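Diaminopimelate decarboxylase (Methanocaldococcus jannaschii, PDB 1TWI) catalyses the pyridoxal 5'-phosphate-dependent decarboxylation of meso-diaminopimelate to L-lysine, the last step of lysine biosynthesis by the diaminopimelate pathway. Local coordinates at residues Met35-Ile40 with Met403-Lys408; Val109-Cys114 with Ala130-Ser135; Asn346-Val351 with Asp367-Lys372. One frame throughout, in Å; residues are numbered along the deposited sequence.

Contact 1. Residues Met35-Ile40 with Met403-Lys408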
# COMPACT_ATOMS: atom_id res chain seq x y z
N MET A 35 -11.58 16.06 -6.51
CA MET A 35 -10.66 16.32 -7.59
C MET A 35 -11.18 17.55 -8.29
O MET A 35 -12.35 17.55 -8.70
CB MET A 35 -10.65 15.14 -8.58
CG MET A 35 -9.97 13.87 -7.98
SD MET A 35 -8.15 14.13 -7.62
CE MET A 35 -7.48 14.21 -9.22
N SER A 36 -10.33 18.56 -8.47
CA SER A 36 -10.74 19.81 -9.17
C SER A 36 -10.51 19.67 -10.68
O SER A 36 -9.36 19.53 -11.16
CB SER A 36 -9.91 21.02 -8.66
OG SER A 36 -10.14 22.15 -9.51
N GLU A 37 -11.60 19.69 -11.44
CA GLU A 37 -11.49 19.56 -12.87
C GLU A 37 -10.73 20.75 -13.44
O GLU A 37 -9.88 20.58 -14.31
CB GLU A 37 -12.88 19.50 -13.51
CG GLU A 37 -12.86 19.49 -15.05
CD GLU A 37 -14.27 19.35 -15.58
OE1 GLU A 37 -14.69 18.22 -15.86
OE2 GLU A 37 -14.99 20.35 -15.66
N GLU A 38 -11.02 21.95 -12.96
CA GLU A 38 -10.29 23.13 -13.49
C GLU A 38 -8.78 23.06 -13.13
O GLU A 38 -7.94 23.46 -13.93
CB GLU A 38 -10.92 24.43 -12.92
CG GLU A 38 -10.26 25.75 -13.35
CD GLU A 38 -10.33 26.07 -14.85
OE1 GLU A 38 -11.18 25.51 -15.59
OE2 GLU A 38 -9.51 26.91 -15.29
N GLN A 39 -8.43 22.60 -11.94
CA GLN A 39 -7.00 22.53 -11.65
C GLN A 39 -6.28 21.56 -12.66
O GLN A 39 -5.12 21.80 -13.06
CB GLN A 39 -6.76 22.01 -10.21
CG GLN A 39 -5.28 22.02 -9.84
CD GLN A 39 -4.73 23.45 -9.83
OE1 GLN A 39 -3.91 23.85 -10.70
NE2 GLN A 39 -5.22 24.24 -8.90
N ILE A 40 -6.93 20.44 -13.01
CA ILE A 40 -6.32 19.52 -13.98
C ILE A 40 -6.17 20.24 -15.33
O ILE A 40 -5.12 20.12 -16.01
CB ILE A 40 -7.15 18.21 -14.17
CG1 ILE A 40 -7.15 17.40 -12.86
CG2 ILE A 40 -6.54 17.34 -15.31
CD1 ILE A 40 -8.07 16.18 -12.85
N MET A 403 -15.06 9.50 -4.18
CA MET A 403 -14.35 10.62 -4.79
C MET A 403 -15.36 11.41 -5.62
O MET A 403 -16.19 10.79 -6.31
CB MET A 403 -13.27 10.19 -5.79
CG MET A 403 -12.30 9.15 -5.23
SD MET A 403 -10.64 9.29 -6.06
CE MET A 403 -11.14 8.88 -7.86
N VAL A 404 -15.26 12.75 -5.58
CA VAL A 404 -16.13 13.58 -6.39
C VAL A 404 -15.23 14.47 -7.25
O VAL A 404 -14.02 14.67 -6.93
CB VAL A 404 -17.07 14.50 -5.56
CG1 VAL A 404 -18.12 13.66 -4.82
CG2 VAL A 404 -16.27 15.32 -4.51
N LEU A 405 -15.81 14.97 -8.35
CA LEU A 405 -15.16 15.87 -9.28
C LEU A 405 -15.91 17.21 -9.18
O LEU A 405 -17.15 17.24 -9.30
CB LEU A 405 -15.26 15.37 -10.73
CG LEU A 405 -14.55 16.28 -11.77
CD1 LEU A 405 -13.03 16.11 -11.79
CD2 LEU A 405 -15.13 15.99 -13.13
N THR A 406 -15.19 18.30 -8.88
CA THR A 406 -15.81 19.62 -8.80
C THR A 406 -15.50 20.22 -10.15
O THR A 406 -14.36 20.22 -10.60
CB THR A 406 -15.22 20.52 -7.66
OG1 THR A 406 -13.80 20.52 -7.76
CG2 THR A 406 -15.68 20.03 -6.29
N SER A 407 -16.54 20.77 -10.76
CA SER A 407 -16.50 21.26 -12.12
C SER A 407 -17.43 22.48 -12.25
O SER A 407 -18.30 22.69 -11.39
CB SER A 407 -17.01 20.12 -13.02
OG SER A 407 -17.41 20.56 -14.31
N LYS A 408 -17.22 23.29 -13.27
CA LYS A 408 -18.12 24.42 -13.46
C LYS A 408 -19.54 23.86 -13.66
O LYS A 408 -20.54 24.52 -13.32
CB LYS A 408 -17.69 25.21 -14.71
CG LYS A 408 -16.55 26.14 -14.42
CD LYS A 408 -15.95 26.66 -15.71
CE LYS A 408 -14.93 27.78 -15.43
NZ LYS A 408 -14.07 27.42 -14.26
O HOH W 1 -14.75 22.85 -14.72
O HOH W 2 -13.59 22.74 -11.77

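Contact 2. Residues Val109-Cys114 with Ala130-Ser135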
# COMPACT_ATOMS: atom_id res chain seq x y z
N VAL A 109 1.75 5.16 -25.23
CA VAL A 109 3.05 4.45 -25.17
C VAL A 109 2.93 3.50 -23.98
O VAL A 109 2.27 3.79 -22.97
CB VAL A 109 4.31 5.40 -24.98
CG1 VAL A 109 4.51 6.23 -26.33
CG2 VAL A 109 4.11 6.35 -23.79
N PHE A 110 3.55 2.34 -24.13
CA PHE A 110 3.46 1.27 -23.11
C PHE A 110 4.84 1.03 -22.46
O PHE A 110 5.78 0.61 -23.12
CB PHE A 110 2.97 -0.02 -23.84
CG PHE A 110 2.40 -1.09 -22.92
CD1 PHE A 110 2.79 -1.17 -21.59
CD2 PHE A 110 1.53 -2.06 -23.44
CE1 PHE A 110 2.35 -2.22 -20.74
CE2 PHE A 110 1.06 -3.10 -22.63
CZ PHE A 110 1.47 -3.19 -21.26
N ASN A 111 4.96 1.36 -21.18
CA ASN A 111 6.20 1.15 -20.39
C ASN A 111 6.04 -0.08 -19.52
O ASN A 111 4.91 -0.50 -19.26
CB ASN A 111 6.43 2.34 -19.42
CG ASN A 111 7.01 3.52 -20.11
OD1 ASN A 111 8.08 3.41 -20.67
ND2 ASN A 111 6.30 4.67 -20.10
N GLY A 112 7.15 -0.63 -19.07
CA GLY A 112 7.07 -1.73 -18.12
C GLY A 112 8.19 -2.71 -18.29
O GLY A 112 8.53 -3.01 -19.42
N ASN A 113 8.73 -3.22 -17.19
CA ASN A 113 9.84 -4.17 -17.25
C ASN A 113 9.39 -5.64 -17.23
O ASN A 113 10.24 -6.53 -17.28
CB ASN A 113 10.79 -3.92 -16.08
CG ASN A 113 10.15 -4.21 -14.73
OD1 ASN A 113 9.42 -3.37 -14.20
ND2 ASN A 113 10.40 -5.41 -14.18
N CYS A 114 8.09 -5.92 -17.15
CA CYS A 114 7.68 -7.34 -17.20
C CYS A 114 6.42 -7.46 -18.02
O CYS A 114 5.40 -7.92 -17.55
CB CYS A 114 7.44 -7.93 -15.79
SG CYS A 114 7.27 -9.79 -15.84
N ALA A 130 3.76 2.97 -29.44
CA ALA A 130 4.97 2.18 -29.17
C ALA A 130 5.00 1.45 -27.85
O ALA A 130 4.39 1.90 -26.87
CB ALA A 130 6.22 3.06 -29.20
N PHE A 131 5.72 0.34 -27.86
CA PHE A 131 6.05 -0.32 -26.61
C PHE A 131 7.45 0.33 -26.31
O PHE A 131 8.34 0.36 -27.21
CB PHE A 131 6.33 -1.80 -26.85
CG PHE A 131 5.08 -2.61 -27.11
CD1 PHE A 131 4.34 -3.13 -26.05
CD2 PHE A 131 4.64 -2.82 -28.43
CE1 PHE A 131 3.18 -3.85 -26.30
CE2 PHE A 131 3.46 -3.55 -28.70
CZ PHE A 131 2.73 -4.07 -27.63
N ASN A 132 7.66 0.85 -25.09
CA ASN A 132 8.99 1.36 -24.71
C ASN A 132 9.67 0.12 -24.14
O ASN A 132 9.46 -0.24 -22.98
CB ASN A 132 8.87 2.47 -23.65
CG ASN A 132 8.21 3.75 -24.20
OD1 ASN A 132 8.21 3.99 -25.42
ND2 ASN A 132 7.69 4.61 -23.29
N VAL A 133 10.50 -0.52 -24.96
CA VAL A 133 11.17 -1.78 -24.63
C VAL A 133 12.14 -1.65 -23.52
O VAL A 133 13.02 -0.79 -23.57
CB VAL A 133 11.90 -2.36 -25.84
CG1 VAL A 133 12.67 -3.63 -25.45
CG2 VAL A 133 10.88 -2.66 -26.94
N ASP A 134 12.02 -2.54 -22.54
CA ASP A 134 12.83 -2.44 -21.35
C ASP A 134 14.05 -3.35 -21.32
O ASP A 134 14.98 -3.10 -20.56
CB ASP A 134 11.94 -2.75 -20.14
CG ASP A 134 12.71 -2.74 -18.83
OD1 ASP A 134 13.28 -3.80 -18.44
OD2 ASP A 134 12.76 -1.64 -18.20
N SER A 135 14.01 -4.41 -22.13
CA SER A 135 15.06 -5.42 -22.14
C SER A 135 15.11 -6.13 -23.49
O SER A 135 14.14 -6.07 -24.30
CB SER A 135 14.79 -6.46 -21.04
OG SER A 135 13.59 -7.16 -21.30
O HOH W 3 9.36 1.06 -20.43
O HOH W 4 12.28 -6.19 -19.14

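Contact 3. Residues Asn346-Val351 with Asp367-Lys372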
# COMPACT_ATOMS: atom_id res chain seq x y z
N ASN A 346 -10.76 31.38 15.69
CA ASN A 346 -10.06 32.54 16.23
C ASN A 346 -8.98 32.10 17.19
O ASN A 346 -8.55 32.84 18.06
CB ASN A 346 -11.04 33.47 16.92
CG ASN A 346 -11.96 34.16 15.92
OD1 ASN A 346 -11.49 34.76 14.94
ND2 ASN A 346 -13.27 34.05 16.16
N GLU A 347 -8.53 30.86 17.01
CA GLU A 347 -7.50 30.28 17.84
C GLU A 347 -6.78 29.25 16.99
O GLU A 347 -7.43 28.61 16.16
CB GLU A 347 -8.16 29.59 19.06
CG GLU A 347 -7.13 29.00 19.99
CD GLU A 347 -7.74 28.33 21.23
OE1 GLU A 347 -7.03 27.53 21.88
OE2 GLU A 347 -8.92 28.59 21.55
N LYS A 348 -5.47 29.09 17.18
CA LYS A 348 -4.67 28.10 16.46
C LYS A 348 -3.94 27.24 17.49
O LYS A 348 -3.80 27.63 18.63
CB LYS A 348 -3.67 28.78 15.54
CG LYS A 348 -4.31 29.55 14.41
CD LYS A 348 -3.14 30.14 13.58
CE LYS A 348 -3.57 31.25 12.61
NZ LYS A 348 -4.75 30.83 11.75
N GLU A 349 -3.51 26.06 17.10
CA GLU A 349 -2.84 25.18 18.04
C GLU A 349 -2.03 24.20 17.22
O GLU A 349 -2.29 24.00 16.01
CB GLU A 349 -3.87 24.42 18.92
CG GLU A 349 -4.88 23.67 18.11
CD GLU A 349 -5.77 22.70 18.91
OE1 GLU A 349 -6.72 22.15 18.28
OE2 GLU A 349 -5.50 22.47 20.13
N VAL A 350 -1.05 23.59 17.86
CA VAL A 350 -0.17 22.64 17.18
C VAL A 350 -0.64 21.25 17.55
O VAL A 350 -0.80 20.95 18.74
CB VAL A 350 1.31 22.81 17.63
CG1 VAL A 350 2.18 21.73 17.03
CG2 VAL A 350 1.81 24.20 17.21
N VAL A 351 -0.89 20.42 16.54
CA VAL A 351 -1.37 19.05 16.76
C VAL A 351 -0.77 18.09 15.73
O VAL A 351 -0.21 18.53 14.73
CB VAL A 351 -2.93 18.93 16.59
CG1 VAL A 351 -3.69 19.79 17.59
CG2 VAL A 351 -3.33 19.32 15.16
N ASP A 367 3.05 17.81 14.52
CA ASP A 367 3.35 19.16 14.92
C ASP A 367 2.90 20.18 13.90
O ASP A 367 3.67 21.03 13.49
CB ASP A 367 4.85 19.27 15.15
CG ASP A 367 5.33 18.26 16.19
OD1 ASP A 367 6.44 17.73 16.04
OD2 ASP A 367 4.59 17.96 17.16
N ARG A 368 1.65 20.08 13.46
CA ARG A 368 1.13 21.02 12.50
C ARG A 368 0.32 22.11 13.17
O ARG A 368 -0.48 21.85 14.06
CB ARG A 368 0.22 20.29 11.50
CG ARG A 368 0.95 19.15 10.78
CD ARG A 368 2.17 19.66 9.89
NE ARG A 368 2.57 18.57 9.01
CZ ARG A 368 2.03 18.31 7.81
NH1 ARG A 368 1.06 19.08 7.33
NH2 ARG A 368 2.46 17.27 7.10
N GLU A 369 0.50 23.35 12.72
CA GLU A 369 -0.30 24.44 13.28
C GLU A 369 -1.58 24.50 12.49
O GLU A 369 -1.58 24.71 11.27
CB GLU A 369 0.41 25.79 13.17
CG GLU A 369 -0.42 26.91 13.78
CD GLU A 369 0.34 28.27 13.90
OE1 GLU A 369 0.69 28.88 12.87
OE2 GLU A 369 0.59 28.71 15.03
N LEU A 370 -2.70 24.33 13.17
CA LEU A 370 -3.96 24.40 12.45
C LEU A 370 -4.94 25.28 13.24
O LEU A 370 -4.78 25.45 14.45
CB LEU A 370 -4.61 22.99 12.36
CG LEU A 370 -3.84 21.76 11.89
CD1 LEU A 370 -4.89 20.74 11.59
CD2 LEU A 370 -2.95 21.99 10.74
N ASP A 371 -5.96 25.81 12.57
CA ASP A 371 -7.02 26.50 13.31
C ASP A 371 -7.61 25.44 14.23
O ASP A 371 -7.80 24.27 13.83
CB ASP A 371 -8.11 27.04 12.38
CG ASP A 371 -7.66 28.32 11.64
OD1 ASP A 371 -6.63 28.22 10.95
OD2 ASP A 371 -8.32 29.40 11.74
N LYS A 372 -7.90 25.87 15.46
CA LYS A 372 -8.39 25.06 16.57
C LYS A 372 -9.32 23.93 16.11
O LYS A 372 -10.39 24.19 15.57
CB LYS A 372 -9.12 25.95 17.57
CG LYS A 372 -9.54 25.25 18.85
CD LYS A 372 -8.41 25.13 19.81
CE LYS A 372 -8.88 24.69 21.21
NZ LYS A 372 -9.54 23.33 21.17
O HOH W 5 -8.41 21.11 20.00

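Contact 1. Residues Met35-Ile40 with Met403-Lys408
Met35 and Ser36 pair with Leu405 and Thr406 as neighbouring parallel strands of the mixed sheet in the beta domain of this fold-type III decarboxylase. Three backbone bonds join the two segments. Met35 N donates to Val404 O, and Thr406 N donates to Met35 O. Glu37 N, in the first turn of helix 37-58, donates to Thr406 O at 2.9 Å. A water also donates to Thr406 O and accepts from Glu38 N, so this carbonyl ends up with two partners.

On the face of Met35 and Leu405, CB of Met35 meets CD1 of Leu405 at 4.1 Å. CB of Glu37 lies 3.8 Å from the same CD1. Glu37 leaves with CG anti to the backbone N (chi1 175°), and its extended chain crosses Leu405 obliquely. Its OE2 takes a 2.8 Å bond from Ser407 OG, which comes in from above the carboxylate plane. A second water donates to OE2 and accepts from Lys408 N. The other oxygen, OE1, is hydrogen-bonded to His432 of the second subunit, whose Leu433 packs on Leu405. The dimer interface therefore reaches this strand pair. Toward the exposed Lys408, Glu38 OE1 and Lys408 NZ form a long salt bridge of 3.7 Å.

On the other face, Thr406 OG1 sits 3.4 Å from CA of Ser36. Asp17 OD2 is hydrogen-bonded to both Thr406 OG1 and Ser36 OG. Ser36 is the N-cap of the helix: Gln39 N donates to its OG at 3.0 Å, with an N-H...O angle of 161°.

Contact 2. Residues Val109-Cys114 with Ala130-Ser135
Phe110 and Phe131 are paired residues on two adjacent parallel strands of the pyridoxal-binding TIM barrel. Two backbone bonds set the register. Phe110 N donates to Ala130 O at 2.9 Å, and Asn132 N donates to Phe110 O at 2.7 Å. Val109 CA adds a CA-H...O contact to Ala130 O.

The aromatic contact is slight. The two side chains lie side by side and point the same way, and their ring planes are 25° apart. The rings are slid so far that they barely overlap, with centroids 5.8 Å apart. CD2 of Phe110 meets CE1 of Phe131 at 3.8 Å.

The polar contact is an amide pair. Asn132 ND2 donates to Asn111 OD1 at 2.9 Å. The acceptor lies in the amide plane of Asn132, while the donor stands above the carbonyl plane of Asn111. A water also donates to this OD1, and it links Gly112 N and Asn132 O. Asn111 ND2 donates to Asp88 and Glu290, so both ends of the amide are held. This fixes its rotation beside the cofactor, which Asn111 touches. Farther on, Asp134 has CG anti to the backbone N (chi1 177°), and its OD1 comes to 3.4 Å from CB of Asn113. Its OD2 accepts from Gly181 N, and OD1 forms a salt bridge with Lys310 of the second subunit.

The pair belongs to the beta-alpha-beta unit of strand 108-110, helix 117-125 and strand 130-133. Val109 bonds strand 86-89 through its backbone, and Phe131 bonds strand 153-160. The Phe131 side chain packs on Ile142 of helix 136-149.

Contact 3. Residues Asn346-Val351 with Asp367-Lys372
The side chains of Glu349 and Lys372 are brought together by their first torsions. Glu349 CG lies between its backbone N and carbonyl carbon (chi1 55°), and the chain beyond is extended. Lys372 has CG anti to the backbone N (chi1 -173°) and bends at chi2. The two side chains pass at a slant, with CD of Glu349 3.7 Å from CD of Lys372. Their charges do not touch. A water bridges them instead, donating to Glu349 OE1 and accepting from Lys372 NZ at 2.8 Å. Glu349 OE1 also accepts from Val373 N, and OE2 forms a salt bridge with Lys316. Glu347 runs alongside Lys372, its OE1 3.5 Å from CE.

Elsewhere Lys348 NZ makes a weak bond of 3.3 Å to Asp371 OD1, within a salt bridge. Asp371 OD2 is held by Lys345 N. CG2 of Val351 packs against CG of Leu370 at 4.1 Å, the side chains crossing at about a right angle.

The backbones are parts of the beta hairpin of strands 348-354 and 363-371. Glu349 and Leu370 exchange bonds in both directions, as do Val351 and Arg368. Lys372 N adds a bond to Glu347 O. Asp367 and Arg368 both face Val351 in a G1 bulge, and Asp367 has positive phi (51°).

Glu347, Lys348, Val350 and Glu369 lie at the exposed surface. Val351 packs on strand 316-320, the parallel neighbour of strand 348-354. Leu370 touches Ile353 of strand 348-354, and Arg368 bonds His337 O.

Overall arrangement
Contact 1 closes a loop of 362 residues, and contacts 2 and 3 come one after the other within it. Contact 2 lies in the parallel barrel that binds the cofactor. Contacts 1 and 3 belong to one mixed sheet, their centres about 28 Å apart. Contact 1 joins a strand near the start of the chain to one near its end, so early and late parts of the chain come together in one sheet, with the barrel strands between them in sequence. Contact 3 is a hairpin at the surface, its centre about 47 Å from that of contact 2. Contacts 1 and 2, with centres about 31 Å apart, both touch the second subunit of the homodimer.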